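Local coordinates for conserved protein (Methanosarcina mazei, PDB 4DPO), which is of unknown function but belongs to the antibiotic biosynthesis monooxygenase family and may be a monooxygenase, at residues A[42-53]-A[94-105]. Residues are numbered along the deposited sequence; the frame is centred on the assembly and turned at random.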
loop_
_atom_site.group_PDB
_atom_site.type_symbol
_atom_site.label_atom_id
_atom_site.label_comp_id
_atom_site.label_asym_id
_atom_site.label_seq_id
_atom_site.Cartn_x
_atom_site.Cartn_y
_atom_site.Cartn_z
ATOM N N PHE A 42 -3.275 17.453 -11.246
ATOM C CA PHE A 42 -2.561 16.402 -10.599
ATOM C C PHE A 42 -2.714 15.140 -11.406
ATOM O O PHE A 42 -1.709 14.559 -11.831
ATOM C CB PHE A 42 -3.146 16.185 -9.234
ATOM C CG PHE A 42 -2.427 15.162 -8.438
ATOM C CD1 PHE A 42 -2.918 13.865 -8.336
ATOM C CD2 PHE A 42 -1.249 15.479 -7.782
ATOM C CE1 PHE A 42 -2.242 12.892 -7.574
ATOM C CE2 PHE A 42 -0.569 14.511 -7.018
ATOM C CZ PHE A 42 -1.071 13.225 -6.904
HETATM N N MSE A 43 -3.960 14.716 -11.629
HETATM C CA MSE A 43 -4.239 13.551 -12.502
HETATM C C MSE A 43 -3.550 13.598 -13.837
HETATM O O MSE A 43 -2.996 12.589 -14.236
HETATM C CB MSE A 43 -5.726 13.323 -12.750
HETATM C CG MSE A 43 -6.556 13.099 -11.480
HETATM SE SE MSE A 43 -5.945 11.529 -10.488
HETATM C CE MSE A 43 -7.560 11.388 -9.375
ATOM N N ASN A 44 -3.556 14.738 -14.540
ATOM C CA ASN A 44 -2.883 14.771 -15.836
ATOM C C ASN A 44 -1.405 14.547 -15.693
ATOM O O ASN A 44 -0.768 13.998 -16.591
ATOM C CB ASN A 44 -3.159 16.068 -16.609
ATOM C CG ASN A 44 -4.654 16.345 -16.757
ATOM O OD1 ASN A 44 -5.436 15.429 -17.073
ATOM N ND2 ASN A 44 -5.068 17.592 -16.480
ATOM N N LEU A 45 -0.849 14.953 -14.557
ATOM C CA LEU A 45 0.593 14.722 -14.321
ATOM C C LEU A 45 0.940 13.261 -13.991
ATOM O O LEU A 45 1.910 12.735 -14.547
ATOM C CB LEU A 45 1.160 15.689 -13.273
ATOM C CG LEU A 45 1.233 17.149 -13.741
ATOM C CD1 LEU A 45 1.325 18.075 -12.538
ATOM C CD2 LEU A 45 2.355 17.328 -14.776
ATOM N N CYS A 46 0.135 12.602 -13.142
ATOM C CA CYS A 46 0.228 11.142 -12.986
ATOM C C CYS A 46 0.109 10.344 -14.284
ATOM O O CYS A 46 0.834 9.375 -14.452
ATOM C CB CYS A 46 -0.805 10.602 -12.027
ATOM S SG CYS A 46 -0.840 11.368 -10.415
ATOM N N LYS A 47 -0.807 10.733 -15.195
ATOM C CA LYS A 47 -0.982 10.025 -16.489
ATOM C C LYS A 47 0.347 9.895 -17.174
ATOM O O LYS A 47 0.727 8.770 -17.573
ATOM C CB LYS A 47 -2.012 10.689 -17.409
ATOM N N SER A 48 1.102 10.990 -17.251
ATOM C CA SER A 48 2.386 10.892 -17.971
ATOM C C SER A 48 3.422 10.103 -17.184
ATOM O O SER A 48 4.305 9.420 -17.737
ATOM C CB SER A 48 2.941 12.285 -18.375
ATOM O OG SER A 48 1.921 13.271 -18.445
ATOM N N LEU A 49 3.332 10.236 -15.874
ATOM C CA LEU A 49 4.288 9.615 -14.996
ATOM C C LEU A 49 4.117 8.102 -14.995
ATOM O O LEU A 49 5.102 7.408 -14.892
ATOM C CB LEU A 49 4.152 10.180 -13.585
ATOM C CG LEU A 49 5.148 9.625 -12.558
ATOM C CD1 LEU A 49 6.600 9.841 -13.026
ATOM C CD2 LEU A 49 4.890 10.208 -11.191
ATOM N N ILE A 50 2.883 7.611 -15.126
ATOM C CA ILE A 50 2.591 6.180 -15.136
ATOM C C ILE A 50 3.116 5.599 -16.447
ATOM O O ILE A 50 3.965 4.688 -16.411
ATOM C CB ILE A 50 1.079 5.842 -14.910
ATOM N N GLU A 51 2.684 6.182 -17.583
ATOM C CA GLU A 51 3.145 5.786 -18.921
ATOM C C GLU A 51 4.646 5.591 -18.914
ATOM O O GLU A 51 5.139 4.538 -19.348
ATOM C CB GLU A 51 2.764 6.823 -19.990
ATOM N N GLU A 52 5.388 6.573 -18.393
ATOM C CA GLU A 52 6.839 6.454 -18.436
ATOM C C GLU A 52 7.306 5.335 -17.544
ATOM O O GLU A 52 8.071 4.463 -17.984
ATOM C CB GLU A 52 7.512 7.765 -18.070
ATOM C CG GLU A 52 7.559 8.716 -19.247
ATOM C CD GLU A 52 7.902 7.999 -20.612
ATOM O OE1 GLU A 52 8.911 7.248 -20.719
ATOM O OE2 GLU A 52 7.142 8.203 -21.593
ATOM N N THR A 53 6.799 5.348 -16.306
ATOM C CA THR A 53 7.362 4.561 -15.212
ATOM C C THR A 53 7.109 3.077 -15.420
ATOM O O THR A 53 7.986 2.229 -15.139
ATOM C CB THR A 53 6.805 5.017 -13.841
ATOM O OG1 THR A 53 7.172 6.380 -13.604
ATOM C CG2 THR A 53 7.334 4.128 -12.695
ATOM N N HIS A 94 11.955 11.422 -15.997
ATOM C CA HIS A 94 10.529 11.750 -15.840
ATOM C C HIS A 94 10.205 12.050 -14.363
ATOM O O HIS A 94 9.493 13.014 -14.022
ATOM C CB HIS A 94 9.566 10.685 -16.476
ATOM C CG HIS A 94 9.832 9.269 -16.047
ATOM N ND1 HIS A 94 10.863 8.509 -16.564
ATOM C CD2 HIS A 94 9.197 8.471 -15.151
ATOM C CE1 HIS A 94 10.868 7.316 -15.991
ATOM N NE2 HIS A 94 9.867 7.268 -15.131
ATOM N N PHE A 95 10.749 11.230 -13.474
ATOM C CA PHE A 95 10.492 11.464 -12.100
ATOM C C PHE A 95 10.962 12.875 -11.824
ATOM O O PHE A 95 10.179 13.707 -11.316
ATOM C CB PHE A 95 11.219 10.487 -11.198
ATOM C CG PHE A 95 10.955 10.761 -9.775
ATOM C CD1 PHE A 95 9.703 10.430 -9.211
ATOM C CD2 PHE A 95 11.881 11.447 -9.003
ATOM C CE1 PHE A 95 9.405 10.729 -7.868
ATOM C CE2 PHE A 95 11.597 11.757 -7.671
ATOM C CZ PHE A 95 10.360 11.382 -7.092
ATOM N N LYS A 96 12.237 13.118 -12.190
ATOM C CA LYS A 96 12.931 14.368 -11.934
ATOM C C LYS A 96 12.080 15.576 -12.415
ATOM O O LYS A 96 11.902 16.570 -11.657
ATOM C CB LYS A 96 14.363 14.359 -12.539
ATOM C CG LYS A 96 15.561 13.732 -11.694
ATOM N N GLU A 97 11.525 15.483 -13.637
ATOM C CA GLU A 97 10.700 16.558 -14.208
ATOM C C GLU A 97 9.280 16.668 -13.577
ATOM O O GLU A 97 8.704 17.766 -13.450
ATOM C CB GLU A 97 10.633 16.439 -15.743
ATOM N N ILE A 98 8.677 15.556 -13.191
ATOM C CA ILE A 98 7.243 15.623 -12.893
ATOM C C ILE A 98 7.010 15.720 -11.401
ATOM O O ILE A 98 6.006 16.275 -10.940
ATOM C CB ILE A 98 6.449 14.445 -13.567
ATOM C CG1 ILE A 98 6.479 14.622 -15.102
ATOM C CG2 ILE A 98 5.005 14.354 -13.021
ATOM C CD1 ILE A 98 6.274 13.334 -15.911
ATOM N N PHE A 99 7.962 15.206 -10.643
ATOM C CA PHE A 99 7.819 15.276 -9.234
ATOM C C PHE A 99 7.660 16.718 -8.761
ATOM O O PHE A 99 6.779 17.043 -7.967
ATOM C CB PHE A 99 8.962 14.572 -8.543
ATOM C CG PHE A 99 8.896 14.687 -7.072
ATOM C CD1 PHE A 99 7.793 14.186 -6.379
ATOM C CD2 PHE A 99 9.919 15.334 -6.372
ATOM C CE1 PHE A 99 7.702 14.346 -4.971
ATOM C CE2 PHE A 99 9.849 15.491 -4.984
ATOM C CZ PHE A 99 8.726 15.002 -4.280
ATOM N N PRO A 100 8.458 17.616 -9.297
ATOM C CA PRO A 100 8.262 18.934 -8.750
ATOM C C PRO A 100 6.879 19.538 -9.086
ATOM O O PRO A 100 6.289 20.254 -8.280
ATOM C CB PRO A 100 9.412 19.697 -9.380
ATOM C CG PRO A 100 10.484 18.623 -9.627
ATOM C CD PRO A 100 9.635 17.560 -10.179
ATOM N N LEU A 101 6.354 19.219 -10.259
ATOM C CA LEU A 101 5.082 19.764 -10.714
ATOM C C LEU A 101 3.945 19.231 -9.864
ATOM O O LEU A 101 3.038 19.971 -9.382
ATOM C CB LEU A 101 4.872 19.362 -12.170
ATOM C CG LEU A 101 5.981 19.813 -13.145
ATOM C CD1 LEU A 101 5.721 19.325 -14.595
ATOM C CD2 LEU A 101 6.101 21.335 -13.108
ATOM N N LEU A 102 3.999 17.911 -9.694
ATOM C CA LEU A 102 3.080 17.170 -8.863
ATOM C C LEU A 102 3.022 17.822 -7.506
ATOM O O LEU A 102 1.948 18.061 -6.996
ATOM C CB LEU A 102 3.633 15.788 -8.723
ATOM C CG LEU A 102 2.687 14.627 -8.918
ATOM C CD1 LEU A 102 1.610 14.899 -9.958
ATOM C CD2 LEU A 102 3.546 13.441 -9.332
ATOM N N SER A 103 4.185 18.151 -6.938
ATOM C CA SER A 103 4.218 18.820 -5.634
ATOM C C SER A 103 3.546 20.195 -5.492
ATOM O O SER A 103 3.045 20.521 -4.428
ATOM C CB SER A 103 5.627 18.874 -5.125
ATOM O OG SER A 103 5.943 17.559 -4.718
ATOM N N GLU A 104 3.534 20.995 -6.554
ATOM C CA GLU A 104 2.747 22.235 -6.522
ATOM C C GLU A 104 1.231 21.983 -6.257
ATOM O O GLU A 104 0.517 22.901 -5.853
ATOM C CB GLU A 104 2.997 23.112 -7.768
ATOM N N CYS A 105 0.753 20.749 -6.419
ATOM C CA CYS A 105 -0.682 20.490 -6.312
ATOM C C CYS A 105 -1.155 20.178 -4.889
ATOM O O CYS A 105 -2.353 20.066 -4.636
ATOM C CB CYS A 105 -1.116 19.387 -7.293
ATOM S SG CYS A 105 -0.504 19.616 -9.018
#
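Leu45, Leu102 and Leu49 bury the most surface where helices 42-53 and 94-104 pack against each other; the axes of these short segments approach to 9.5 Å and run nearly antiparallel, with a signed crossing angle of -162°. Leu102 is a knob set among Phe42, Leu45, Cys46 and Leu49. Its two methyls divide the work: CD1 lies 3.4 Å from CB of Leu45 and also meets the Phe42 ring at CD2, whereas CD2 reaches a methyl of Leu49, CD2, at 4.0 Å. The reciprocal knob is Leu49, held by His94, Phe95, Ile98 and Leu102. With CG anti to the backbone N (chi1 -178°), its side chain turns in between the helices, and CD1 comes to the edge of the His94 imidazole, in the ring plane, 3.6 Å from CD2 of His94. Leu45 sets out toward the partner helix; its CD1 touches CB of Leu101 at 3.8 Å, the two side chains crossing at about a right angle, while its CB also faces CG2 of Ile98.

One end of the interface is more polar. CB of Glu52 sits over one face of the His94 ring in a CH-pi contact, 3.5 Å from the centroid and 16° off the normal. Thr53 OG1 lies near the ring edge but donates to its own helix, to Leu49 O at 2.6 Å. That carbonyl also accepts from Thr53 N on the opposite face of its plane; two donors therefore grip Leu49 O, and the OG1 bond holds the hydroxyl at the ring edge beside His94.

Behind this contact, Leu49 and Cys46 rest on strand 59-67 and Phe42 on strand 73-80, so helix 42-53 is sandwiched between sheet and outer helix. A four-stranded antiparallel sheet with helix 42-53 laid on it and helix 94-104 packed against that helix is consistent with the ferredoxin-like alpha+beta fold of ABM-family domains.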